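Local coordinates for extracellular protein 11-1 (Passalora fulva, PDB 6ZUS) that is a secreted, zinc-binding avirulence effector of a plant-pathogenic fungus, probably acting in the interplay with plant resistance proteins, at residues V14-I19 with G126-G131; D23-Y28 with K72-S77; N39-N44 with R107-R112. One frame throughout, in Å; residues are numbered along the deposited sequence.

Interaction 1: V14-I19 with G126-G131; sequences VHQFRI and GYYSRG. With ZN (zinc ion), chain G.
H15 and Y127 turn their rings to the same face of the sheet. In H15, CG is anti to the backbone N (chi1 -173°). In Y127, CG is instead anti to the carbonyl carbon (chi1 -67°). These torsions place each CG on that face. The rings form a face-to-face stack, with centroids 3.8 Å apart and planes only 10° from parallel. Y127 CZ lies over the centre of the imidazole. F17 CD1, from the same strand as H15, lies over the centre of the opposite face, so the imidazole is sandwiched. G126 O meets the edge of the imidazole, 3.3 Å from H15 CD2.

The stacked imidazole is a metal ligand. H15 ND1 binds a zinc ion at 2.0 Å. A water on the same zinc is hydrogen-bonded to Y127 OH at 3.0 Å. Y127 thus touches both the ligand ring, by stacking, and the metal-bound water.

On the other face of the sheet, V14 packs on Y128. V14 CB stands over the face of the tyrosine ring, offset toward its rim, 3.9 Å from the centroid. V14 CG1 approaches Y128 CZ. The hydroxyl of Y128 is hydrogen-bonded to D120.

Backbone bonds join the strands. V14 N bonds to Y128 O at 2.8 Å, and Y128 N returns the bond to V14 O at 2.9 Å. Q16 N donates a third hydrogen bond to G126 O. This is antiparallel pairing of strand 6-20 with 127-138, an outermost strand of the four-stranded sheet, and on the H15-Y127 face it carries a zinc ion bound by H15 and a water.

Interaction 2: D23-Y28 with K72-S77; sequences DNCNFY and KTCICS
C25 and C74 form a disulfide. Their SG atoms are 2.1 Å apart, and the torsion about the S-S bond is -83°, close to a right-angle twist. In both cysteines SG is anti to the carbonyl carbon and beside the backbone N. Both CB atoms point toward the partner segment, and the CA atoms of C25 and C74 are 5.6 Å apart.

The hydrogen bond across the contact comes from K72. Its extended chain carries NZ to D23 O at 2.7 Å, tilted 27° from the carbonyl plane. K72 CD and CE also pass close to this oxygen. N24 lies alongside K72, pointing the same way. K72 NZ also makes a salt bridge with E62 of strand 57-64. The carboxylate of E62 accepts the N-H of C25 as well, so one acidic side chain ties both segments.

Bonds within 23-28 shape the loop. F27 N bonds to N24 O at 3.0 Å, and Y28 N to C25 O at 2.9 Å, as in a short 3-10 turn. Y28 OH donates to D23 OD2 at 2.7 Å. N24 CB packs over the centre of the F27 ring.

A second disulfide joins C76, two residues on in the same strand, to C29, just past the loop segment. Several disulfides are common in small secreted proteins; here two fix the loop between strand 6-20 and helix 31-40 to strand 71-86.

Interaction 3: N39-N44 with R107-R112; sequences NLWKKN and RVLGRR
W41 and L109 meet where the chain just after helix 31-40 reaches the C-terminal end of helix 101-109, beside the antiparallel sheet. W41 holds CG anti to the carbonyl carbon (chi1 -60°). The two side chains lie side by side, pointing the same way. L109 CD1 stands over the face of the indole, 3.6 Å from the centroid of its six-membered ring and 15° off the ring normal. This is a CH-pi contact. L109 CG passes near the pyrrole side, 3.8 Å from W41 NE1. F38 meets the indole edge-to-face, and L11, V78 and A80 of the sheet also pack on W41.

V108 has CG1 anti to its backbone N, which places CG1 3.4 Å from K42 O. The extended chain of K42 runs past the last helical turn, with CD 3.2 Å from R107 O. R107 itself directs its guanidinium to D45 in a salt bridge.

The helix ends at L109; G110 follows with positive phi. Near this end, V108 O receives one hydrogen bond and one CA-H...O contact from the other segment. K42 N donates to a lone pair of V108 O at 2.9 Å, while W41 CA makes the CA-H...O contact with the same oxygen at 3.3 Å.

Interactions 1 and 2 are neighbours, with centres about 11 Å apart. Both reach the same four-stranded sheet, where strand 6-20 of interaction 1 neighbours strand 71-86 of interaction 2. Backbone hydrogen bonds pair F17 with C74 and I19 with K72. Interaction 3 has its centre about 15 Å from that of interaction 1 and about 23 Å from that of interaction 2. It touches interaction 1 where S129 bonds to R111 and R112, just after helix 101-109. Along the chain, interactions 2 and 3 are nested inside the loop closed by interaction 1, and their own segments alternate. The contacts thus tie early and late parts of the chain together around one sheet.

Interaction 1: V14-I19 with G126-G131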
loop_
_atom_site.group_PDB
_atom_site.type_symbol
_atom_site.label_atom_id
_atom_site.label_comp_id
_atom_site.label_asym_id
_atom_site.label_seq_id
_atom_site.Cartn_x
_atom_site.Cartn_y
_atom_site.Cartn_z
ATOM N N VAL A 14 -1.317 -5.819 -0.141
ATOM C CA VAL A 14 -1.333 -7.110 0.595
ATOM C C VAL A 14 -2.255 -8.107 -0.104
ATOM O O VAL A 14 -3.391 -7.734 -0.435
ATOM C CB VAL A 14 -1.719 -6.934 2.080
ATOM C CG1 VAL A 14 -1.564 -8.260 2.816
ATOM C CG2 VAL A 14 -0.931 -5.825 2.786
ATOM N N HIS A 15 -1.762 -9.331 -0.288
ATOM C CA HIS A 15 -2.592 -10.521 -0.614
ATOM C C HIS A 15 -2.448 -11.522 0.547
ATOM O O HIS A 15 -1.348 -12.056 0.715
ATOM C CB HIS A 15 -2.222 -11.125 -1.984
ATOM C CG HIS A 15 -3.188 -12.208 -2.356
ATOM N ND1 HIS A 15 -2.929 -13.188 -3.296
ATOM C CD2 HIS A 15 -4.419 -12.488 -1.889
ATOM C CE1 HIS A 15 -3.965 -13.968 -3.402
ATOM N NE2 HIS A 15 -4.866 -13.601 -2.561
ATOM N N GLN A 16 -3.512 -11.717 1.331
ATOM C CA GLN A 16 -3.588 -12.734 2.397
ATOM C C GLN A 16 -4.459 -13.874 1.878
ATOM O O GLN A 16 -5.611 -13.647 1.447
ATOM C CB GLN A 16 -4.155 -12.151 3.695
ATOM C CG GLN A 16 -4.206 -13.176 4.851
ATOM C CD GLN A 16 -4.704 -12.583 6.149
ATOM O OE1 GLN A 16 -4.840 -11.335 6.293
ATOM N NE2 GLN A 16 -5.028 -13.494 7.051
ATOM N N PHE A 17 -3.945 -15.076 1.923
ATOM C CA PHE A 17 -4.694 -16.278 1.468
ATOM C C PHE A 17 -4.214 -17.542 2.194
ATOM O O PHE A 17 -3.178 -17.536 2.864
ATOM C CB PHE A 17 -4.543 -16.418 -0.037
ATOM C CG PHE A 17 -3.119 -16.497 -0.528
ATOM C CD1 PHE A 17 -2.341 -15.362 -0.717
ATOM C CD2 PHE A 17 -2.542 -17.746 -0.793
ATOM C CE1 PHE A 17 -1.018 -15.449 -1.145
ATOM C CE2 PHE A 17 -1.239 -17.835 -1.255
ATOM C CZ PHE A 17 -0.484 -16.689 -1.455
ATOM N N ARG A 18 -4.995 -18.616 2.083
ATOM C CA ARG A 18 -4.674 -19.902 2.760
ATOM C C ARG A 18 -4.148 -20.870 1.700
ATOM O O ARG A 18 -4.632 -20.827 0.544
ATOM C CB ARG A 18 -5.879 -20.522 3.487
ATOM C CG ARG A 18 -6.738 -19.565 4.307
ATOM C CD ARG A 18 -6.081 -18.922 5.509
ATOM N NE ARG A 18 -7.067 -18.081 6.192
ATOM C CZ ARG A 18 -6.840 -16.855 6.694
ATOM N NH1 ARG A 18 -5.644 -16.301 6.621
ATOM N NH2 ARG A 18 -7.830 -16.182 7.266
ATOM N N ILE A 19 -3.213 -21.729 2.100
ATOM C CA ILE A 19 -2.633 -22.775 1.227
ATOM C C ILE A 19 -2.639 -24.087 1.995
ATOM O O ILE A 19 -2.723 -24.106 3.231
ATOM C CB ILE A 19 -1.218 -22.377 0.750
ATOM C CG1 ILE A 19 -0.226 -22.394 1.918
ATOM C CG2 ILE A 19 -1.237 -21.013 0.013
ATOM C CD1 ILE A 19 1.216 -22.291 1.498
ATOM N N GLY A 126 -9.309 -10.825 0.596
ATOM C CA GLY A 126 -8.003 -11.434 0.270
ATOM C C GLY A 126 -6.971 -10.335 -0.031
ATOM O O GLY A 126 -5.787 -10.475 0.340
ATOM N N TYR A 127 -7.394 -9.301 -0.757
ATOM C CA TYR A 127 -6.508 -8.242 -1.274
ATOM C C TYR A 127 -6.880 -6.957 -0.589
ATOM O O TYR A 127 -8.102 -6.609 -0.591
ATOM C CB TYR A 127 -6.689 -8.064 -2.765
ATOM C CG TYR A 127 -6.227 -9.237 -3.581
ATOM C CD1 TYR A 127 -7.068 -10.293 -3.833
ATOM C CD2 TYR A 127 -4.951 -9.267 -4.124
ATOM C CE1 TYR A 127 -6.675 -11.356 -4.616
ATOM C CE2 TYR A 127 -4.549 -10.314 -4.915
ATOM C CZ TYR A 127 -5.411 -11.367 -5.167
ATOM O OH TYR A 127 -4.952 -12.387 -5.965
ATOM N N TYR A 128 -5.878 -6.220 -0.084
ATOM C CA TYR A 128 -6.156 -4.952 0.636
ATOM C C TYR A 128 -4.879 -4.109 0.650
ATOM O O TYR A 128 -3.782 -4.572 0.211
ATOM C CB TYR A 128 -6.758 -5.194 2.026
ATOM C CG TYR A 128 -5.976 -6.087 2.980
ATOM C CD1 TYR A 128 -6.080 -7.467 2.880
ATOM C CD2 TYR A 128 -5.117 -5.586 3.972
ATOM C CE1 TYR A 128 -5.375 -8.317 3.718
ATOM C CE2 TYR A 128 -4.382 -6.434 4.808
ATOM C CZ TYR A 128 -4.538 -7.808 4.702
ATOM O OH TYR A 128 -3.884 -8.648 5.554
ATOM N N SER A 129 -5.075 -2.902 1.150
ATOM C CA SER A 129 -4.023 -1.866 1.180
ATOM C C SER A 129 -3.868 -1.314 2.594
ATOM O O SER A 129 -4.814 -1.359 3.415
ATOM C CB SER A 129 -4.319 -0.768 0.179
ATOM O OG SER A 129 -5.475 -0.062 0.537
ATOM N N ARG A 130 -2.661 -0.840 2.856
ATOM C CA ARG A 130 -2.267 -0.050 4.040
ATOM C C ARG A 130 -1.713 1.283 3.523
ATOM O O ARG A 130 -1.030 1.330 2.448
ATOM C CB ARG A 130 -1.209 -0.741 4.891
ATOM C CG ARG A 130 -1.532 -2.184 5.238
ATOM C CD ARG A 130 -2.722 -2.203 6.190
ATOM N NE ARG A 130 -2.738 -3.473 6.881
ATOM C CZ ARG A 130 -3.451 -3.741 7.977
ATOM N NH1 ARG A 130 -4.240 -2.818 8.494
ATOM N NH2 ARG A 130 -3.354 -4.924 8.548
ATOM N N GLY A 131 -1.990 2.324 4.270
ATOM C CA GLY A 131 -1.361 3.634 3.989
ATOM C C GLY A 131 -1.382 4.442 5.260
ATOM O O GLY A 131 -2.457 4.528 5.903
HETATM ZN ZN ZN G . -1.355 -13.251 -4.582
HETATM O O HOH W 1 -2.025 -12.406 -6.582
#

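Interaction 2: D23-Y28 with K72-S77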
loop_
_atom_site.group_PDB
_atom_site.type_symbol
_atom_site.label_atom_id
_atom_site.label_comp_id
_atom_site.label_asym_id
_atom_site.label_seq_id
_atom_site.Cartn_x
_atom_site.Cartn_y
_atom_site.Cartn_z
ATOM N N ASP A 23 2.268 -27.348 1.851
ATOM C CA ASP A 23 2.936 -26.420 0.911
ATOM C C ASP A 23 3.640 -25.285 1.680
ATOM O O ASP A 23 3.386 -25.095 2.909
ATOM C CB ASP A 23 1.912 -25.872 -0.081
ATOM C CG ASP A 23 1.390 -26.860 -1.124
ATOM O OD1 ASP A 23 1.779 -28.047 -1.051
ATOM O OD2 ASP A 23 0.717 -26.409 -2.048
ATOM N N ASN A 24 4.396 -24.484 0.937
ATOM C CA ASN A 24 5.088 -23.274 1.453
ATOM C C ASN A 24 4.585 -22.036 0.710
ATOM O O ASN A 24 4.271 -22.112 -0.490
ATOM C CB ASN A 24 6.607 -23.429 1.361
ATOM C CG ASN A 24 7.153 -24.624 2.136
ATOM O OD1 ASN A 24 8.163 -25.198 1.725
ATOM N ND2 ASN A 24 6.486 -25.040 3.195
ATOM N N CYS A 25 4.584 -20.876 1.371
ATOM C CA CYS A 25 4.041 -19.626 0.749
ATOM C C CYS A 25 4.898 -19.223 -0.439
ATOM O O CYS A 25 4.351 -18.647 -1.379
ATOM C CB CYS A 25 3.912 -18.479 1.748
ATOM S SG CYS A 25 2.669 -18.910 3.010
ATOM N N ASN A 26 6.200 -19.517 -0.387
ATOM C CA ASN A 26 7.120 -19.183 -1.514
ATOM C C ASN A 26 6.957 -20.178 -2.685
ATOM O O ASN A 26 7.711 -20.028 -3.672
ATOM C CB ASN A 26 8.572 -19.059 -1.054
ATOM C CG ASN A 26 9.180 -20.336 -0.530
ATOM O OD1 ASN A 26 8.728 -21.450 -0.836
ATOM N ND2 ASN A 26 10.262 -20.171 0.226
ATOM N N PHE A 27 6.003 -21.111 -2.661
ATOM C CA PHE A 27 5.562 -21.775 -3.926
ATOM C C PHE A 27 4.554 -20.873 -4.672
ATOM O O PHE A 27 4.271 -21.130 -5.821
ATOM C CB PHE A 27 4.872 -23.108 -3.678
ATOM C CG PHE A 27 5.675 -24.158 -2.950
ATOM C CD1 PHE A 27 7.061 -24.130 -2.959
ATOM C CD2 PHE A 27 5.026 -25.250 -2.388
ATOM C CE1 PHE A 27 7.788 -25.102 -2.281
ATOM C CE2 PHE A 27 5.746 -26.236 -1.724
ATOM C CZ PHE A 27 7.130 -26.160 -1.680
ATOM N N TYR A 28 3.966 -19.860 -4.009
ATOM C CA TYR A 28 2.799 -19.085 -4.511
ATOM C C TYR A 28 3.166 -17.632 -4.862
ATOM O O TYR A 28 2.539 -17.043 -5.770
ATOM C CB TYR A 28 1.673 -19.164 -3.474
ATOM C CG TYR A 28 1.058 -20.541 -3.377
ATOM C CD1 TYR A 28 0.037 -20.925 -4.230
ATOM C CD2 TYR A 28 1.551 -21.502 -2.502
ATOM C CE1 TYR A 28 -0.506 -22.203 -4.183
ATOM C CE2 TYR A 28 1.025 -22.780 -2.447
ATOM C CZ TYR A 28 -0.021 -23.149 -3.283
ATOM O OH TYR A 28 -0.581 -24.410 -3.231
ATOM N N LYS A 72 -2.115 -23.318 5.942
ATOM C CA LYS A 72 -1.230 -22.220 6.374
ATOM C C LYS A 72 -1.828 -20.936 5.807
ATOM O O LYS A 72 -2.495 -20.984 4.718
ATOM C CB LYS A 72 0.178 -22.350 5.811
ATOM C CG LYS A 72 1.006 -23.457 6.433
ATOM C CD LYS A 72 2.302 -23.623 5.684
ATOM C CE LYS A 72 3.184 -24.726 6.223
ATOM N NZ LYS A 72 4.405 -24.839 5.384
ATOM N N THR A 73 -1.615 -19.844 6.533
ATOM C CA THR A 73 -1.920 -18.470 6.071
ATOM C C THR A 73 -0.640 -17.894 5.467
ATOM O O THR A 73 0.413 -17.858 6.199
ATOM C CB THR A 73 -2.406 -17.562 7.196
ATOM O OG1 THR A 73 -3.671 -18.064 7.604
ATOM C CG2 THR A 73 -2.566 -16.127 6.727
ATOM N N CYS A 74 -0.769 -17.392 4.248
ATOM C CA CYS A 74 0.275 -16.639 3.538
ATOM C C CYS A 74 -0.118 -15.172 3.517
ATOM O O CYS A 74 -1.282 -14.869 3.191
ATOM C CB CYS A 74 0.461 -17.068 2.092
ATOM S SG CYS A 74 0.836 -18.823 2.009
ATOM N N ILE A 75 0.850 -14.300 3.786
ATOM C CA ILE A 75 0.645 -12.843 3.595
ATOM C C ILE A 75 1.770 -12.371 2.680
ATOM O O ILE A 75 2.926 -12.462 3.105
ATOM C CB ILE A 75 0.546 -12.060 4.905
ATOM C CG1 ILE A 75 -0.578 -12.611 5.791
ATOM C CG2 ILE A 75 0.377 -10.571 4.605
ATOM C CD1 ILE A 75 -0.527 -12.127 7.225
ATOM N N CYS A 76 1.443 -12.071 1.431
ATOM C CA CYS A 76 2.406 -11.623 0.398
ATOM C C CYS A 76 2.181 -10.128 0.214
ATOM O O CYS A 76 1.031 -9.727 0.016
ATOM C CB CYS A 76 2.207 -12.419 -0.879
ATOM S SG CYS A 76 2.472 -14.171 -0.484
ATOM N N SER A 77 3.210 -9.303 0.394
ATOM C CA SER A 77 2.997 -7.843 0.424
ATOM C C SER A 77 4.160 -7.170 -0.277
ATOM O O SER A 77 5.255 -7.782 -0.439
ATOM C CB SER A 77 2.815 -7.349 1.819
ATOM O OG SER A 77 4.000 -7.582 2.584
#

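Interaction 3: N39-N44 with R107-R112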
loop_
_atom_site.group_PDB
_atom_site.type_symbol
_atom_site.label_atom_id
_atom_site.label_comp_id
_atom_site.label_asym_id
_atom_site.label_seq_id
_atom_site.Cartn_x
_atom_site.Cartn_y
_atom_site.Cartn_z
ATOM N N ASN A 39 4.684 -2.205 -9.617
ATOM C CA ASN A 39 4.735 -1.524 -10.943
ATOM C C ASN A 39 3.328 -1.134 -11.418
ATOM O O ASN A 39 3.228 -0.178 -12.165
ATOM C CB ASN A 39 5.472 -2.382 -11.972
ATOM C CG ASN A 39 6.960 -2.471 -11.673
ATOM O OD1 ASN A 39 7.513 -1.677 -10.896
ATOM N ND2 ASN A 39 7.611 -3.439 -12.301
ATOM N N LEU A 40 2.246 -1.813 -10.971
ATOM C CA LEU A 40 0.861 -1.451 -11.379
ATOM C C LEU A 40 0.276 -0.305 -10.554
ATOM O O LEU A 40 -0.786 0.222 -10.936
ATOM C CB LEU A 40 -0.013 -2.684 -11.212
ATOM C CG LEU A 40 0.291 -3.807 -12.199
ATOM C CD1 LEU A 40 -0.506 -5.059 -11.834
ATOM C CD2 LEU A 40 -0.023 -3.338 -13.626
ATOM N N TRP A 41 0.871 0.045 -9.415
ATOM C CA TRP A 41 0.374 1.201 -8.626
ATOM C C TRP A 41 0.330 2.438 -9.525
ATOM O O TRP A 41 1.262 2.623 -10.345
ATOM C CB TRP A 41 1.211 1.503 -7.377
ATOM C CG TRP A 41 1.301 0.413 -6.362
ATOM C CD1 TRP A 41 0.791 -0.851 -6.413
ATOM C CD2 TRP A 41 2.011 0.531 -5.120
ATOM N NE1 TRP A 41 1.112 -1.519 -5.261
ATOM C CE2 TRP A 41 1.875 -0.701 -4.455
ATOM C CE3 TRP A 41 2.748 1.565 -4.509
ATOM C CZ2 TRP A 41 2.478 -0.919 -3.202
ATOM C CZ3 TRP A 41 3.290 1.360 -3.260
ATOM C CH2 TRP A 41 3.157 0.129 -2.614
ATOM N N LYS A 42 -0.712 3.238 -9.373
ATOM C CA LYS A 42 -0.882 4.504 -10.127
ATOM C C LYS A 42 0.131 5.517 -9.597
ATOM O O LYS A 42 0.063 5.887 -8.402
ATOM C CB LYS A 42 -2.245 5.164 -9.928
ATOM C CG LYS A 42 -3.448 4.511 -10.576
ATOM C CD LYS A 42 -4.705 5.368 -10.289
ATOM C CE LYS A 42 -6.006 4.712 -10.749
ATOM N NZ LYS A 42 -7.211 5.463 -10.305
ATOM N N LYS A 43 1.011 6.018 -10.453
ATOM C CA LYS A 43 2.103 6.951 -9.980
ATOM C C LYS A 43 1.810 8.403 -10.413
ATOM O O LYS A 43 2.584 9.313 -10.007
ATOM C CB LYS A 43 3.466 6.348 -10.358
ATOM C CG LYS A 43 3.576 4.890 -9.897
ATOM C CD LYS A 43 4.887 4.370 -9.499
ATOM C CE LYS A 43 4.775 2.950 -8.980
ATOM N NZ LYS A 43 4.163 2.081 -10.011
ATOM N N ASN A 44 0.641 8.648 -11.006
ATOM C CA ASN A 44 0.240 9.993 -11.477
ATOM C C ASN A 44 -1.139 10.353 -10.937
ATOM O O ASN A 44 -1.881 11.084 -11.621
ATOM C CB ASN A 44 0.274 10.080 -12.997
ATOM C CG ASN A 44 -0.705 9.115 -13.611
ATOM O OD1 ASN A 44 -1.248 8.252 -12.918
ATOM N ND2 ASN A 44 -0.942 9.256 -14.909
ATOM N N ARG A 107 -7.059 4.802 -4.379
ATOM C CA ARG A 107 -6.858 5.198 -5.811
ATOM C C ARG A 107 -5.537 4.650 -6.364
ATOM O O ARG A 107 -5.526 4.130 -7.484
ATOM C CB ARG A 107 -6.945 6.714 -6.005
ATOM C CG ARG A 107 -8.353 7.256 -5.735
ATOM C CD ARG A 107 -8.511 8.661 -6.298
ATOM N NE ARG A 107 -7.464 9.569 -5.824
ATOM C CZ ARG A 107 -7.518 10.273 -4.700
ATOM N NH1 ARG A 107 -8.614 10.274 -3.969
ATOM N NH2 ARG A 107 -6.498 11.046 -4.353
ATOM N N VAL A 108 -4.463 4.745 -5.601
ATOM C CA VAL A 108 -3.097 4.417 -6.080
ATOM C C VAL A 108 -2.900 2.890 -6.116
ATOM O O VAL A 108 -2.277 2.409 -7.088
ATOM C CB VAL A 108 -2.073 5.156 -5.191
ATOM C CG1 VAL A 108 -0.672 4.597 -5.332
ATOM C CG2 VAL A 108 -2.133 6.652 -5.500
ATOM N N LEU A 109 -3.288 2.155 -5.061
ATOM C CA LEU A 109 -3.092 0.692 -4.949
ATOM C C LEU A 109 -4.294 -0.063 -5.539
ATOM O O LEU A 109 -4.116 -1.260 -5.914
ATOM C CB LEU A 109 -2.838 0.281 -3.486
ATOM C CG LEU A 109 -1.366 0.262 -3.062
ATOM C CD1 LEU A 109 -0.736 1.639 -3.166
ATOM C CD2 LEU A 109 -1.154 -0.291 -1.665
ATOM N N GLY A 110 -5.493 0.532 -5.568
ATOM C CA GLY A 110 -6.666 -0.095 -6.215
ATOM C C GLY A 110 -7.314 -1.166 -5.373
ATOM O O GLY A 110 -8.080 -1.999 -5.937
ATOM N N ARG A 111 -7.060 -1.163 -4.048
ATOM C CA ARG A 111 -7.626 -2.158 -3.105
ATOM C C ARG A 111 -8.089 -1.410 -1.862
ATOM O O ARG A 111 -7.491 -0.357 -1.504
ATOM C CB ARG A 111 -6.601 -3.221 -2.713
ATOM C CG ARG A 111 -5.940 -3.950 -3.876
ATOM C CD ARG A 111 -6.957 -4.781 -4.642
ATOM N NE ARG A 111 -6.281 -5.491 -5.705
ATOM C CZ ARG A 111 -6.690 -6.619 -6.310
ATOM N NH1 ARG A 111 -7.861 -7.200 -6.022
ATOM N NH2 ARG A 111 -5.899 -7.124 -7.250
ATOM N N ARG A 112 -9.045 -2.022 -1.170
ATOM C CA ARG A 112 -9.642 -1.470 0.073
ATOM C C ARG A 112 -8.570 -1.239 1.153
ATOM O O ARG A 112 -7.817 -2.203 1.492
ATOM C CB ARG A 112 -10.667 -2.443 0.625
ATOM C CG ARG A 112 -11.395 -1.861 1.817
ATOM C CD ARG A 112 -12.456 -2.815 2.303
ATOM N NE ARG A 112 -12.854 -2.350 3.628
ATOM C CZ ARG A 112 -13.821 -2.897 4.368
ATOM N NH1 ARG A 112 -14.511 -3.923 3.890
ATOM N NH2 ARG A 112 -14.079 -2.417 5.582
#